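Local coordinates for FdxN element excision controlling factor protein (Anabaena variabilis, PDB 2OKF) that probably binds nucleic acid and takes part in controlling excision of the fdxN element, a rearrangement of nitrogen-fixation genes, at residues F8-V11 / V12-A15; K89-P92 / D93-L96; T103-T107 / F108-D112. All coordinates share one frame; numbering follows the deposited sequence. Where two conformers were deposited one is given.

How the contacts relate
All three contacts are local ones, and none touches another. Contact 1 lies within helix 6-18, which packs against strands of the six-stranded mixed sheet. Contact 2 is the turn by which helix 69-90 gives way to strand 94-101, and the chain then runs along that strand into helix 102-106, where contact 3 begins. Although linked by this strand, contacts 2 and 3 have centres about 28 Å apart and lie on opposite sides of the centre of the chain. Contact 1 is about 21 Å from contact 2 and 20 Å from contact 3, centre to centre; its nearest atoms come within about 11 Å of the former and 7 Å of the latter.

Contact 1. Residues F8-V11 / V12-A15; sequences FHEV and VKTA
His9 carries its ring anti to the backbone N (chi1 -175°), whereas Lys13, one turn further along, has CG anti to its carbonyl carbon (chi1 -72°); with an extended chi2 (170°) this sets Lys13 CD beside the imidazole, and a bend at chi3 then turns CE and NZ toward Glu10 and Asp26. The His9 and Lys13 side chains cross obliquely, with Lys13 CD 3.4 Å from His9 CD2. Glu10 runs beside Lys13, pointing the same way, and its own bend at chi2 folds the carboxylate back so that OE2 lies in plane at the edge of the His9 ring. Between Glu10 OE2 and Lys13 NZ, 3.4 Å apart, there is a salt bridge whose hydrogen bond is weak. The stronger partner of the ammonium, and of His9 NE2, is Asp26, which therefore draws the ends of both side chains together.

The other carboxylate oxygen works through water. Glu10 OE1 accepts a hydrogen bond from each of two waters at 2.9 Å; one of these accepts from Thr14 OG1 at 3.0 Å, the other weakly from Lys13 NZ. Waters and the salt bridge thus tie Glu10, Lys13 and Thr14 together, with His9 joined through Asp26. Beneath them run regular i to i+4 backbone bonds, such as Lys13 N to His9 O at 3.0 Å. Val11 and Val12 turn to the protein interior: both meet Tyr128, and Val12 also reaches Ile47, Val58 and Val60. The result is an amphipathic helix with a charged, hydrated side and a valine side laid on the sheet, consistent with the first helix of the alpha/beta core in the PD-(D/E)XK clan.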
# COMPACT_ATOMS: atom_id res chain seq x y z
N PHE A 8 9.40 -15.12 -11.87
CA PHE A 8 9.40 -13.72 -12.27
C PHE A 8 10.58 -12.99 -11.67
O PHE A 8 11.14 -12.08 -12.28
CB PHE A 8 8.08 -13.04 -11.91
CG PHE A 8 6.97 -13.48 -12.78
CD1 PHE A 8 6.29 -14.67 -12.52
CD2 PHE A 8 6.64 -12.74 -13.91
CE1 PHE A 8 5.29 -15.10 -13.36
CE2 PHE A 8 5.64 -13.17 -14.76
CZ PHE A 8 4.96 -14.35 -14.50
N HIS A 9 10.97 -13.40 -10.48
CA HIS A 9 12.14 -12.83 -9.85
C HIS A 9 13.39 -13.10 -10.72
O HIS A 9 14.22 -12.20 -10.96
CB HIS A 9 12.29 -13.48 -8.49
CG HIS A 9 13.38 -12.90 -7.67
ND1 HIS A 9 13.15 -11.92 -6.73
CD2 HIS A 9 14.70 -13.18 -7.63
CE1 HIS A 9 14.30 -11.61 -6.16
NE2 HIS A 9 15.25 -12.36 -6.68
N GLU A 10 13.53 -14.33 -11.20
CA GLU A 10 14.64 -14.69 -12.05
C GLU A 10 14.57 -13.97 -13.39
O GLU A 10 15.60 -13.54 -13.91
CB GLU A 10 14.74 -16.21 -12.24
CG GLU A 10 15.22 -16.93 -10.97
CD GLU A 10 16.54 -16.34 -10.44
OE1 GLU A 10 17.52 -16.26 -11.23
OE2 GLU A 10 16.58 -15.92 -9.25
N VAL A 11 13.37 -13.82 -13.94
CA VAL A 11 13.20 -13.07 -15.20
C VAL A 11 13.73 -11.65 -15.05
O VAL A 11 14.43 -11.16 -15.91
CB VAL A 11 11.72 -13.00 -15.62
CG1 VAL A 11 11.50 -11.97 -16.71
CG2 VAL A 11 11.24 -14.37 -16.08
N VAL A 12 13.36 -10.97 -13.97
CA VAL A 12 13.82 -9.59 -13.78
C VAL A 12 15.33 -9.54 -13.59
O VAL A 12 16.00 -8.64 -14.10
CB VAL A 12 13.04 -8.90 -12.61
CG1 VAL A 12 13.62 -7.51 -12.37
CG2 VAL A 12 11.58 -8.83 -12.95
N LYS A 13 15.89 -10.49 -12.85
CA LYS A 13 17.33 -10.54 -12.69
C LYS A 13 18.01 -10.70 -14.03
O LYS A 13 19.01 -10.06 -14.31
CB LYS A 13 17.74 -11.66 -11.72
CG LYS A 13 17.41 -11.36 -10.31
CD LYS A 13 17.57 -12.54 -9.35
CE LYS A 13 18.99 -12.97 -9.18
NZ LYS A 13 19.07 -13.95 -8.01
N THR A 14 17.47 -11.59 -14.86
CA THR A 14 17.99 -11.83 -16.20
C THR A 14 17.93 -10.56 -17.04
O THR A 14 18.94 -10.19 -17.66
CB THR A 14 17.26 -12.99 -16.86
OG1 THR A 14 17.62 -14.19 -16.14
CG2 THR A 14 17.62 -13.15 -18.34
N ALA A 15 16.79 -9.89 -17.00
CA ALA A 15 16.59 -8.65 -17.75
C ALA A 15 17.58 -7.59 -17.30
O ALA A 15 18.19 -6.90 -18.11
CB ALA A 15 15.19 -8.20 -17.58
O HOH W 1 18.66 -14.63 -13.35
O HOH W 2 20.22 -15.80 -10.36

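Contact 2. Residues K89-P92 / D93-L96; sequences KVEP and DRVL
The carboxylate of Glu91 meets the guanidinium of Arg94 at its edge, on the side of NE and NH2, with the two planes turned 71° from each other. Glu91 OE1 lies in the guanidinium plane, 2.8 Å from Arg94 NE, in a nearly straight bond (168°) that forms part of a salt bridge. The second arm joins Arg94 NH2 to Glu91 OE2 at 2.9 Å and is more bent. Seen from the acid, both nitrogens arrive from above the carboxylate plane, the NE bond steeply so (63° out of it). Two bonds to two separate oxygens fix the rotation of the guanidinium; Glu91 was modelled in two conformers, and the grip is described for one of them.

CG of each residue lies opposite the backbone N; Glu91 stays extended, and Arg94 kinks at chi3 to turn its NE edge to the acid. Their stems also meet, Glu91 CG being 4.0 Å from Arg94 CB. A type I beta turn, with Pro92 and Asp93 at its corners, brings the two residues together so that their side chains cross. It is closed by Arg94 N to Glu91 O at 3.0 Å, and a water donates both to Glu91 O and to Arg94 O, the latter at 2.7 Å. A methionine in place of Arg94 would probably leave the Glu91 carboxylate without its countercharge and free to swing away.

The remaining nitrogen, Arg94 NH1, bonds to Ile56 O, so the turn leading from helix 69-90 into strand 94-101, within the beta-alpha-beta unit begun by strand 54-60, is pinned to that neighbouring parallel strand.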
# COMPACT_ATOMS: atom_id res chain seq x y z
N LYS A 89 15.88 6.32 4.78
CA LYS A 89 16.50 6.38 6.09
C LYS A 89 17.60 5.34 6.34
O LYS A 89 18.22 5.33 7.42
CB LYS A 89 15.40 6.28 7.14
CG LYS A 89 14.29 7.34 6.98
CD LYS A 89 14.74 8.73 7.33
CE LYS A 89 13.57 9.73 7.26
NZ LYS A 89 13.16 10.11 5.84
N VAL A 90 17.91 4.53 5.32
CA VAL A 90 18.92 3.50 5.44
C VAL A 90 19.97 3.55 4.30
O VAL A 90 21.17 3.51 4.54
CB VAL A 90 18.26 2.11 5.49
CG1 VAL A 90 19.33 1.04 5.60
CG2 VAL A 90 17.37 2.02 6.70
N GLU A 91 19.50 3.63 3.06
CA GLU A 91 20.37 3.69 1.92
C GLU A 91 19.77 4.71 0.91
O GLU A 91 19.15 4.37 -0.10
CB GLU A 91 20.54 2.29 1.33
CG GLU A 91 21.74 2.19 0.45
CD GLU A 91 21.99 0.78 -0.01
OE1 GLU A 91 21.08 -0.09 0.16
OE2 GLU A 91 23.12 0.60 -0.53
N PRO A 92 19.96 5.99 1.22
CA PRO A 92 19.31 7.04 0.47
C PRO A 92 19.76 7.23 -0.96
O PRO A 92 19.08 7.93 -1.69
CB PRO A 92 19.65 8.29 1.30
CG PRO A 92 20.90 7.97 1.98
CD PRO A 92 20.78 6.53 2.33
N ASP A 93 20.86 6.58 -1.35
CA ASP A 93 21.26 6.65 -2.74
C ASP A 93 20.71 5.52 -3.58
O ASP A 93 20.96 5.49 -4.79
CB ASP A 93 22.78 6.68 -2.84
CG ASP A 93 23.34 7.98 -2.30
OD1 ASP A 93 22.88 9.05 -2.75
OD2 ASP A 93 24.23 7.93 -1.43
N ARG A 94 19.96 4.61 -2.99
CA ARG A 94 19.42 3.47 -3.71
C ARG A 94 17.99 3.74 -4.04
O ARG A 94 17.11 3.83 -3.15
CB ARG A 94 19.59 2.19 -2.91
CG ARG A 94 19.13 0.99 -3.68
CD ARG A 94 19.37 -0.34 -2.94
NE ARG A 94 20.76 -0.53 -2.56
CZ ARG A 94 21.72 -0.89 -3.40
NH1 ARG A 94 21.49 -1.15 -4.69
NH2 ARG A 94 22.95 -1.06 -2.94
N VAL A 95 17.72 3.85 -5.34
CA VAL A 95 16.40 4.23 -5.82
C VAL A 95 15.52 3.02 -6.07
O VAL A 95 15.90 2.11 -6.78
CB VAL A 95 16.53 5.07 -7.11
CG1 VAL A 95 15.20 5.49 -7.65
CG2 VAL A 95 17.39 6.30 -6.82
N LEU A 96 14.31 3.05 -5.52
CA LEU A 96 13.35 1.95 -5.66
C LEU A 96 12.46 2.04 -6.89
O LEU A 96 11.89 3.11 -7.19
CB LEU A 96 12.43 1.94 -4.44
CG LEU A 96 11.43 0.81 -4.35
CD1 LEU A 96 12.10 -0.51 -4.19
CD2 LEU A 96 10.46 1.07 -3.22
O HOH W 3 16.54 5.32 -1.00

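Contact 3. Residues T103-T107 / F108-D112; sequences TTYKT and FFQLD
Thr104 O accepts from Thr107 N, three residues on, and from Phe109 N, five residues on, the latter at 3.1 Å and nearly straight (174°), where the regular i to i+4 pattern of helix 102-106 ends and a short 3-10 turn, closed by Gln110 N to Thr107 O at 2.9 Å, follows. Gln110 is the side chain that stitches the two together. Bent at chi2, it folds back against the helix, and its NE2 donates to Tyr105 O at 3.0 Å, with that oxygen in the plane of the amide. The same nitrogen lies over one face of the Tyr105 ring, offset toward the rim and 3.7 Å from CZ, the ring and amide planes 67° apart. It also gives a hydrogen to a water, at 2.9 Å, that is bonded to Tyr105 OH; OE1 is taken by Lys115.

On the inner side, Thr104 CG2 touches Phe109 CE2 at 3.7 Å, the two side chains lying alongside each other, while Tyr105 crosses Phe109 at about a right angle. Over the middle of the Phe109 ring stands CD2 of Phe108, and Phe73 packs with that ring edge-to-face. Thr107 holds its OG1 between the backbone N and the carbonyl carbon (chi1 58°), from where it donates back to Thr103 O at 2.8 Å.

Leu111, at the N-cap of helix 112-120, packs on Gly33 of the second subunit. The segment is thus a helix-to-helix connection through a 3-10 turn, with phenylalanines facing inward and its far end at the dimer interface.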
# COMPACT_ATOMS: atom_id res chain seq x y z
N THR A 103 2.81 -6.63 -20.30
CA THR A 103 1.37 -6.89 -20.50
C THR A 103 0.53 -6.14 -19.47
O THR A 103 -0.48 -5.53 -19.83
CB THR A 103 1.02 -8.38 -20.49
OG1 THR A 103 1.40 -8.99 -19.27
CG2 THR A 103 1.69 -9.08 -21.68
N THR A 104 0.96 -6.18 -18.22
CA THR A 104 0.28 -5.46 -17.15
C THR A 104 0.35 -3.95 -17.36
O THR A 104 -0.65 -3.21 -17.17
CB THR A 104 0.95 -5.80 -15.83
OG1 THR A 104 1.08 -7.22 -15.72
CG2 THR A 104 0.16 -5.24 -14.64
N TYR A 105 1.54 -3.49 -17.73
CA TYR A 105 1.78 -2.09 -18.01
C TYR A 105 0.82 -1.56 -19.10
O TYR A 105 0.29 -0.47 -18.98
CB TYR A 105 3.25 -1.86 -18.43
CG TYR A 105 3.53 -0.40 -18.72
CD1 TYR A 105 3.52 0.55 -17.69
CD2 TYR A 105 3.82 0.02 -20.00
CE1 TYR A 105 3.75 1.89 -17.97
CE2 TYR A 105 4.06 1.35 -20.28
CZ TYR A 105 4.05 2.28 -19.26
OH TYR A 105 4.29 3.60 -19.58
N LYS A 106 0.64 -2.33 -20.15
CA LYS A 106 -0.18 -1.92 -21.30
C LYS A 106 -1.67 -2.02 -21.06
O LYS A 106 -2.44 -1.46 -21.83
CB LYS A 106 0.19 -2.74 -22.54
CG LYS A 106 1.59 -2.46 -23.05
CD LYS A 106 1.99 -3.36 -24.21
CE LYS A 106 1.34 -2.98 -25.50
NZ LYS A 106 2.00 -3.80 -26.55
N THR A 107 -2.07 -2.75 -20.01
CA THR A 107 -3.47 -2.95 -19.71
C THR A 107 -3.86 -2.23 -18.41
O THR A 107 -4.32 -1.07 -18.46
CB THR A 107 -3.81 -4.44 -19.70
OG1 THR A 107 -3.02 -5.17 -18.75
CG2 THR A 107 -3.56 -5.01 -21.07
N PHE A 108 -3.64 -2.88 -17.27
CA PHE A 108 -4.02 -2.31 -15.99
C PHE A 108 -3.46 -0.92 -15.80
O PHE A 108 -4.16 -0.01 -15.36
CB PHE A 108 -3.55 -3.23 -14.87
CG PHE A 108 -3.92 -2.75 -13.49
CD1 PHE A 108 -5.21 -2.82 -13.07
CD2 PHE A 108 -2.98 -2.21 -12.62
CE1 PHE A 108 -5.57 -2.36 -11.79
CE2 PHE A 108 -3.33 -1.75 -11.37
CZ PHE A 108 -4.64 -1.86 -10.96
N PHE A 109 -2.17 -0.74 -16.06
CA PHE A 109 -1.57 0.57 -15.82
C PHE A 109 -1.91 1.64 -16.86
O PHE A 109 -1.50 2.78 -16.67
CB PHE A 109 -0.08 0.48 -15.53
CG PHE A 109 0.22 -0.14 -14.20
CD1 PHE A 109 -0.07 0.56 -13.04
CD2 PHE A 109 0.65 -1.44 -14.09
CE1 PHE A 109 0.12 -0.01 -11.80
CE2 PHE A 109 0.87 -2.03 -12.85
CZ PHE A 109 0.62 -1.31 -11.71
N GLN A 110 -2.69 1.30 -17.88
CA GLN A 110 -3.21 2.30 -18.83
C GLN A 110 -4.63 2.71 -18.47
O GLN A 110 -5.16 3.64 -19.05
CB GLN A 110 -3.10 1.83 -20.27
CG GLN A 110 -1.64 1.57 -20.65
CD GLN A 110 -0.70 2.74 -20.28
OE1 GLN A 110 -0.97 3.89 -20.64
NE2 GLN A 110 0.37 2.45 -19.56
N LEU A 111 -5.25 2.02 -17.51
CA LEU A 111 -6.53 2.44 -16.99
C LEU A 111 -6.30 3.76 -16.23
O LEU A 111 -5.25 3.98 -15.62
CB LEU A 111 -7.14 1.39 -16.07
CG LEU A 111 -7.50 0.05 -16.73
CD1 LEU A 111 -7.88 -0.95 -15.65
CD2 LEU A 111 -8.61 0.23 -17.75
N ASP A 112 -7.29 4.65 -16.30
CA ASP A 112 -7.15 5.99 -15.75
C ASP A 112 -6.77 6.01 -14.27
O ASP A 112 -5.87 6.73 -13.87
CB ASP A 112 -8.42 6.80 -15.94
CG ASP A 112 -8.67 7.22 -17.39
OD1 ASP A 112 -7.77 7.10 -18.24
OD2 ASP A 112 -9.78 7.71 -17.64
O HOH W 4 1.90 4.80 -18.69